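PDB 7CTP: protein Niban 2, which may suppress apoptosis and may promote melanoma cell invasion, and is seen here as a fragment holding its PH domain and a large helical region. Local coordinates for residues 53-58 with 480-485; 347-352 with 411-416; 369-374 with 386-391. All coordinates share one frame; numbering follows the deposited sequence.

Contact 1. Residues 53-58 with 480-485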
# COMPACT_ATOMS: atom_id res chain seq x y z
N PRO A 53 -8.64 10.91 17.13
CA PRO A 53 -9.58 10.54 18.20
C PRO A 53 -9.81 9.04 18.22
O PRO A 53 -9.56 8.33 17.24
CB PRO A 53 -10.86 11.30 17.83
CG PRO A 53 -10.73 11.59 16.38
CD PRO A 53 -9.27 11.77 16.11
N GLN A 54 -10.29 8.56 19.36
CA GLN A 54 -10.59 7.14 19.49
C GLN A 54 -11.76 6.77 18.59
O GLN A 54 -12.69 7.56 18.41
CB GLN A 54 -10.91 6.79 20.95
CG GLN A 54 -11.11 5.29 21.19
CD GLN A 54 -10.62 4.84 22.55
OE1 GLN A 54 -9.43 4.59 22.76
NE2 GLN A 54 -11.56 4.72 23.49
N ALA A 55 -11.68 5.58 18.01
CA ALA A 55 -12.76 5.10 17.16
C ALA A 55 -13.94 4.64 18.02
O ALA A 55 -13.81 4.40 19.22
CB ALA A 55 -12.28 3.96 16.27
N GLN A 56 -15.10 4.53 17.38
CA GLN A 56 -16.28 4.01 18.05
C GLN A 56 -16.29 2.49 18.02
O GLN A 56 -16.67 1.85 19.01
CB GLN A 56 -17.55 4.57 17.41
CG GLN A 56 -17.60 6.07 17.39
CD GLN A 56 -18.49 6.64 18.45
OE1 GLN A 56 -18.64 6.07 19.53
NE2 GLN A 56 -19.12 7.78 18.16
N LEU A 57 -15.89 1.90 16.90
CA LEU A 57 -15.76 0.45 16.84
C LEU A 57 -14.53 0.01 17.62
O LEU A 57 -13.57 0.78 17.80
CB LEU A 57 -15.66 -0.03 15.39
CG LEU A 57 -16.91 0.08 14.52
CD1 LEU A 57 -16.61 -0.24 13.06
CD2 LEU A 57 -17.99 -0.86 15.04
N LEU A 58 -14.57 -1.22 18.11
CA LEU A 58 -13.40 -1.82 18.73
C LEU A 58 -12.49 -2.39 17.64
O LEU A 58 -12.95 -2.72 16.54
CB LEU A 58 -13.80 -2.92 19.70
CG LEU A 58 -14.79 -2.48 20.78
CD1 LEU A 58 -15.08 -3.65 21.70
CD2 LEU A 58 -14.23 -1.30 21.56
N ASP A 480 -21.37 3.48 11.22
CA ASP A 480 -21.68 4.65 10.40
C ASP A 480 -20.86 5.86 10.83
O ASP A 480 -20.42 6.66 9.99
CB ASP A 480 -23.18 4.97 10.49
CG ASP A 480 -24.03 3.94 9.80
OD1 ASP A 480 -23.50 3.22 8.93
OD2 ASP A 480 -25.23 3.85 10.13
N TYR A 481 -20.62 6.00 12.14
CA TYR A 481 -19.77 7.07 12.63
C TYR A 481 -18.33 6.89 12.15
O TYR A 481 -17.72 7.82 11.61
CB TYR A 481 -19.82 7.14 14.15
CG TYR A 481 -19.12 8.33 14.76
CD1 TYR A 481 -17.74 8.34 14.96
CD2 TYR A 481 -19.84 9.45 15.17
CE1 TYR A 481 -17.10 9.42 15.53
CE2 TYR A 481 -19.20 10.54 15.74
CZ TYR A 481 -17.83 10.52 15.92
OH TYR A 481 -17.19 11.60 16.49
N ASP A 482 -17.78 5.69 12.33
CA ASP A 482 -16.38 5.45 11.98
C ASP A 482 -16.17 5.53 10.47
O ASP A 482 -15.13 6.01 10.01
CB ASP A 482 -15.94 4.08 12.49
CG ASP A 482 -15.57 4.10 13.95
OD1 ASP A 482 -15.67 5.17 14.58
OD2 ASP A 482 -15.20 3.03 14.45
N SER A 483 -17.15 5.06 9.70
CA SER A 483 -17.04 5.12 8.24
C SER A 483 -16.88 6.56 7.76
O SER A 483 -16.07 6.85 6.88
CB SER A 483 -18.27 4.47 7.60
OG SER A 483 -18.42 4.87 6.25
N SER A 484 -17.65 7.48 8.35
CA SER A 484 -17.54 8.88 7.97
C SER A 484 -16.21 9.47 8.42
O SER A 484 -15.59 10.25 7.68
CB SER A 484 -18.71 9.67 8.56
OG SER A 484 -18.43 11.06 8.54
N SER A 485 -15.75 9.11 9.62
CA SER A 485 -14.43 9.55 10.08
C SER A 485 -13.34 9.06 9.15
O SER A 485 -12.48 9.84 8.71
CB SER A 485 -14.18 9.05 11.50
OG SER A 485 -15.07 9.66 12.42
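D482, on helix 464-511, holds the linker between helix 10-48 and strand 70-77 through a polar contact in which one carboxylate grips two successive backbone N-H groups, those of Q56 and L57. OD1 receives the backbone N of Q56 at 2.9 Å through its syn lone pair, nearly straight at 167°. OD2 takes the N of L57 at 2.8 Å, again on the syn side but 32° out of the carboxylate plane. Both oxygens of a largely buried acid are thereby engaged, a pincer that ties an irregular chain to a helix. An alanine at D482 would probably leave these two N-H groups without their acceptor and the linker freer to shift. The preceding residue, Y481, adds a second contact: Q56 bends at chi2 (-102°), placing CD beside the Y481 ring, and NE2 lies 3.3 Å above the ring plane, over its centre. The side-chain amide of Q56 stands almost perpendicular to that ring, while Q56 CG lies 3.3 Å from Y481 CD1. L57 packs between two helices, against N442 and T446 of helix 422-455 and against V475 and Y479 of helix 464-511, and the N of L58 is hydrogen-bonded to T446.

Contact 2. Residues 347-352 with 411-416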
# COMPACT_ATOMS: atom_id res chain seq x y z
N GLU A 347 -15.05 14.52 -6.03
CA GLU A 347 -16.22 13.79 -6.50
C GLU A 347 -15.82 12.44 -7.09
O GLU A 347 -16.47 11.42 -6.82
CB GLU A 347 -17.01 14.60 -7.53
CG GLU A 347 -18.38 13.96 -7.87
CD GLU A 347 -18.89 14.29 -9.27
OE1 GLU A 347 -18.58 15.38 -9.79
OE2 GLU A 347 -19.61 13.44 -9.85
N ALA A 348 -14.75 12.41 -7.87
CA ALA A 348 -14.30 11.16 -8.49
C ALA A 348 -13.92 10.14 -7.43
O ALA A 348 -14.13 8.93 -7.61
CB ALA A 348 -13.12 11.42 -9.42
N LEU A 349 -13.34 10.59 -6.32
CA LEU A 349 -12.91 9.67 -5.27
C LEU A 349 -14.06 9.26 -4.37
O LEU A 349 -14.11 8.13 -3.88
CB LEU A 349 -11.82 10.32 -4.43
CG LEU A 349 -11.03 9.41 -3.51
CD1 LEU A 349 -10.18 8.44 -4.31
CD2 LEU A 349 -10.17 10.27 -2.60
N MET A 350 -14.99 10.18 -4.13
CA MET A 350 -16.01 9.98 -3.11
C MET A 350 -17.00 8.90 -3.51
O MET A 350 -17.40 8.07 -2.68
CB MET A 350 -16.74 11.29 -2.87
CG MET A 350 -17.52 11.87 -4.00
SD MET A 350 -19.02 12.76 -3.51
CE MET A 350 -20.14 11.40 -3.19
N VAL A 351 -17.42 8.90 -4.76
CA VAL A 351 -18.53 8.08 -5.21
C VAL A 351 -18.19 6.60 -5.05
O VAL A 351 -18.90 5.90 -4.32
CB VAL A 351 -18.94 8.45 -6.65
CG1 VAL A 351 -20.01 7.49 -7.16
CG2 VAL A 351 -19.45 9.88 -6.69
N PRO A 352 -17.12 6.08 -5.67
CA PRO A 352 -16.84 4.65 -5.49
C PRO A 352 -16.47 4.29 -4.06
O PRO A 352 -16.88 3.24 -3.57
CB PRO A 352 -15.68 4.39 -6.46
CG PRO A 352 -15.02 5.71 -6.60
CD PRO A 352 -16.12 6.70 -6.56
N LEU A 411 -13.11 3.68 -10.20
CA LEU A 411 -12.39 4.90 -9.87
C LEU A 411 -11.53 5.34 -11.04
O LEU A 411 -10.78 4.54 -11.60
CB LEU A 411 -11.52 4.70 -8.63
CG LEU A 411 -10.62 5.91 -8.32
CD1 LEU A 411 -11.47 7.13 -8.01
CD2 LEU A 411 -9.66 5.61 -7.18
N ARG A 412 -11.64 6.62 -11.40
CA ARG A 412 -10.74 7.24 -12.37
C ARG A 412 -10.46 8.66 -11.93
O ARG A 412 -11.38 9.47 -11.83
CB ARG A 412 -11.35 7.21 -13.78
CG ARG A 412 -11.43 5.81 -14.38
CD ARG A 412 -11.89 5.81 -15.83
NE ARG A 412 -10.86 6.32 -16.74
CZ ARG A 412 -10.83 7.56 -17.20
NH1 ARG A 412 -11.76 8.43 -16.84
NH2 ARG A 412 -9.86 7.95 -18.02
N LEU A 413 -9.18 8.96 -11.65
CA LEU A 413 -8.76 10.24 -11.11
C LEU A 413 -7.91 10.98 -12.13
O LEU A 413 -7.01 10.38 -12.73
CB LEU A 413 -7.96 10.07 -9.81
CG LEU A 413 -8.66 9.59 -8.54
CD1 LEU A 413 -7.63 9.17 -7.50
CD2 LEU A 413 -9.58 10.67 -7.98
N ASP A 414 -8.19 12.26 -12.32
CA ASP A 414 -7.29 13.12 -13.08
C ASP A 414 -6.22 13.67 -12.16
O ASP A 414 -6.42 13.83 -10.95
CB ASP A 414 -8.05 14.29 -13.70
CG ASP A 414 -8.69 13.95 -15.04
OD1 ASP A 414 -8.66 12.77 -15.45
OD2 ASP A 414 -9.22 14.88 -15.67
N GLY A 415 -5.05 13.94 -12.73
CA GLY A 415 -4.04 14.72 -12.05
C GLY A 415 -4.32 16.20 -12.26
O GLY A 415 -5.35 16.60 -12.81
N LEU A 416 -3.38 17.02 -11.81
CA LEU A 416 -3.55 18.46 -11.93
C LEU A 416 -2.98 19.01 -13.24
O LEU A 416 -2.81 20.22 -13.38
CB LEU A 416 -2.92 19.16 -10.72
CG LEU A 416 -3.88 19.16 -9.54
CD1 LEU A 416 -3.20 19.72 -8.31
CD2 LEU A 416 -5.15 19.95 -9.86
O HOH W 1 -14.31 7.81 -10.09
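L411 meets A348, L349 and P352 on helix 342-378, and its side chain is a worked example of how one leucine of an irregular segment fits against a helix. Its CB lies 4.2 Å from P352 CG. CG stands anti to the backbone N (chi1 174°), and beyond it the two methyls part. CD1 rests against the helix backbone, 3.2 Å from A348 O, and also approaches P352 CG, with the proline ring and the leucine chain running at about a right angle. CD2 goes to L349, meeting its CD1 at 4.1 Å. That same L349 methyl is shared: L413 CD1 is also 4.1 Å from it, so two leucines of 411-416 meet the one methyl from neighbouring directions. L413 turns its other methyl, CD2, to A348 CB at 3.9 Å. No direct hydrogen bond joins the segments, but a water spans them. It donates to A348 O at 2.7 Å and accepts from R412 N at 3.2 Å, so the carbonyl beside the L411 methyl has a polar partner as well. L349 reaches on to F490, F491 and A494 of helix 464-511, and L413 to F428 of helix 422-455. This is apolar packing of an extended connection between helices 402-405 and 422-455 over a kinked helix, where P352 has no N-H to bond the preceding turn, within the helical part of Niban 2.

Contact 3. Residues 369-374 with 386-391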
# COMPACT_ATOMS: atom_id res chain seq x y z
N THR A 369 -27.59 -11.19 9.98
CA THR A 369 -28.96 -11.67 9.86
C THR A 369 -29.00 -13.15 9.53
O THR A 369 -29.82 -13.90 10.07
CB THR A 369 -29.72 -10.86 8.81
OG1 THR A 369 -29.58 -9.46 9.10
CG2 THR A 369 -31.20 -11.23 8.82
N ASP A 370 -28.11 -13.60 8.64
CA ASP A 370 -28.03 -15.03 8.34
C ASP A 370 -27.70 -15.83 9.60
O ASP A 370 -28.26 -16.91 9.81
CB ASP A 370 -27.00 -15.28 7.24
CG ASP A 370 -27.56 -15.02 5.86
OD1 ASP A 370 -28.76 -14.70 5.75
OD2 ASP A 370 -26.80 -15.12 4.87
N MET A 371 -26.82 -15.31 10.46
CA MET A 371 -26.58 -15.95 11.75
C MET A 371 -27.84 -15.94 12.61
O MET A 371 -28.17 -16.95 13.25
CB MET A 371 -25.45 -15.25 12.50
CG MET A 371 -25.39 -15.64 13.98
SD MET A 371 -24.32 -14.57 14.93
CE MET A 371 -22.84 -14.69 13.93
N ASN A 372 -28.56 -14.82 12.62
CA ASN A 372 -29.78 -14.71 13.41
C ASN A 372 -30.82 -15.73 12.97
O ASN A 372 -31.50 -16.34 13.80
CB ASN A 372 -30.33 -13.29 13.30
CG ASN A 372 -31.10 -12.86 14.52
OD1 ASN A 372 -30.94 -13.43 15.61
ND2 ASN A 372 -31.94 -11.85 14.36
N LEU A 373 -30.94 -15.93 11.65
CA LEU A 373 -31.85 -16.94 11.13
C LEU A 373 -31.48 -18.33 11.63
O LEU A 373 -32.36 -19.16 11.88
CB LEU A 373 -31.84 -16.91 9.60
CG LEU A 373 -32.74 -17.92 8.90
CD1 LEU A 373 -33.67 -17.19 7.96
CD2 LEU A 373 -31.91 -18.96 8.16
N ASN A 374 -30.18 -18.60 11.77
CA ASN A 374 -29.77 -19.91 12.26
C ASN A 374 -30.18 -20.11 13.71
O ASN A 374 -30.61 -21.21 14.10
CB ASN A 374 -28.26 -20.08 12.11
CG ASN A 374 -27.84 -20.37 10.68
OD1 ASN A 374 -28.68 -20.66 9.83
ND2 ASN A 374 -26.54 -20.30 10.42
N GLU A 386 -19.98 -21.79 16.81
CA GLU A 386 -19.72 -22.20 15.43
C GLU A 386 -20.05 -21.08 14.46
O GLU A 386 -19.29 -20.83 13.51
CB GLU A 386 -20.51 -23.46 15.11
CG GLU A 386 -20.73 -23.78 13.63
CD GLU A 386 -21.45 -25.11 13.43
OE1 GLU A 386 -20.95 -26.14 13.94
OE2 GLU A 386 -22.52 -25.13 12.79
N TYR A 387 -21.15 -20.36 14.69
CA TYR A 387 -21.52 -19.28 13.79
C TYR A 387 -20.63 -18.06 13.99
O TYR A 387 -20.28 -17.38 13.02
CB TYR A 387 -22.99 -18.91 13.98
CG TYR A 387 -23.95 -20.07 13.81
CD1 TYR A 387 -23.69 -21.11 12.92
CD2 TYR A 387 -25.13 -20.11 14.54
CE1 TYR A 387 -24.58 -22.17 12.77
CE2 TYR A 387 -26.02 -21.16 14.40
CZ TYR A 387 -25.74 -22.18 13.52
OH TYR A 387 -26.64 -23.23 13.38
N MET A 388 -20.27 -17.76 15.24
CA MET A 388 -19.39 -16.63 15.51
C MET A 388 -18.00 -16.84 14.94
O MET A 388 -17.34 -15.87 14.55
CB MET A 388 -19.30 -16.37 17.02
CG MET A 388 -20.58 -15.83 17.65
SD MET A 388 -21.17 -14.30 16.91
CE MET A 388 -19.67 -13.35 16.88
N GLU A 389 -17.53 -18.09 14.91
CA GLU A 389 -16.22 -18.37 14.34
C GLU A 389 -16.18 -18.04 12.85
O GLU A 389 -15.19 -17.50 12.35
CB GLU A 389 -15.85 -19.83 14.58
CG GLU A 389 -14.38 -20.14 14.41
CD GLU A 389 -13.99 -20.33 12.97
OE1 GLU A 389 -14.88 -20.67 12.15
OE2 GLU A 389 -12.80 -20.14 12.66
N LYS A 390 -17.26 -18.35 12.13
CA LYS A 390 -17.33 -18.01 10.71
C LYS A 390 -17.47 -16.51 10.51
O LYS A 390 -16.84 -15.93 9.62
CB LYS A 390 -18.48 -18.76 10.04
CG LYS A 390 -18.08 -20.15 9.52
CD LYS A 390 -19.30 -21.04 9.26
CE LYS A 390 -19.78 -20.96 7.82
NZ LYS A 390 -20.18 -19.58 7.40
N LEU A 391 -18.30 -15.86 11.34
CA LEU A 391 -18.47 -14.41 11.21
C LEU A 391 -17.18 -13.67 11.53
O LEU A 391 -16.89 -12.63 10.94
CB LEU A 391 -19.60 -13.92 12.12
CG LEU A 391 -19.94 -12.44 11.97
CD1 LEU A 391 -20.72 -12.20 10.68
CD2 LEU A 391 -20.71 -11.90 13.18
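M371 extends toward Y387, M388 and L391 because CG stands anti to the backbone N (chi1 165°) and SD continues the extended course, before chi3 bends the chain and turns CE to the facing helix. The setting is an antiparallel helical hairpin: the segments 369-374 and 386-391 run in nearly opposed directions, 170° apart, with their axes 10.6 Å from each other at closest approach. The end of helix 342-378 folds back through a short connection into helix 384-391, and M371 lies between the two.

The methionine is gripped along its length. Its CG lies 4.1 Å from Y387 CB, and at its methyl end CE meets M388 SD at 3.4 Å and L391 CD2 at 3.6 Å. The M371 and L391 chains cross at about a right angle, whereas the chi2 bend of M388 brings its SD round to the M371 methyl. These contacts are apolar, and no hydrogen bond joins the two segments. F447 of helix 422-455 touches both M371 and L391, and L451 of the same helix touches M388, so the hairpin is packed against a third helix.

One turn further along helix 342-378, N374 meets the Y387 ring. N374 CB sits above the CE2 corner of the ring, 3.4 Å from Y387 CE2. The side-chain amide of N374 is inclined to the ring by 46°, neither stacked flat upon it nor standing upright. Its nitrogen, ND2, lies 3.6 Å above the ring plane, offset toward the rim on the side of Y387 CE1.

Overall arrangement
All three contacts have at least one side on a helix, and three long helices recur. Contacts 2 and 3 both use helix 342-378, at places whose centres lie 37 Å apart, while helix 422-455 touches all three, and helix 464-511 carries one side of contact 1 and touches contacts 2 and 3. Along the chain the contacts are nested: contact 3 closes a short hairpin inside the loop closed by contact 2, itself within that of contact 1. Contact 1 is 24 Å from each of the others, centre to centre, and none touches another. The widest closure ties the loop between helix 10-48 and strand 70-77 to a helix far along the sequence.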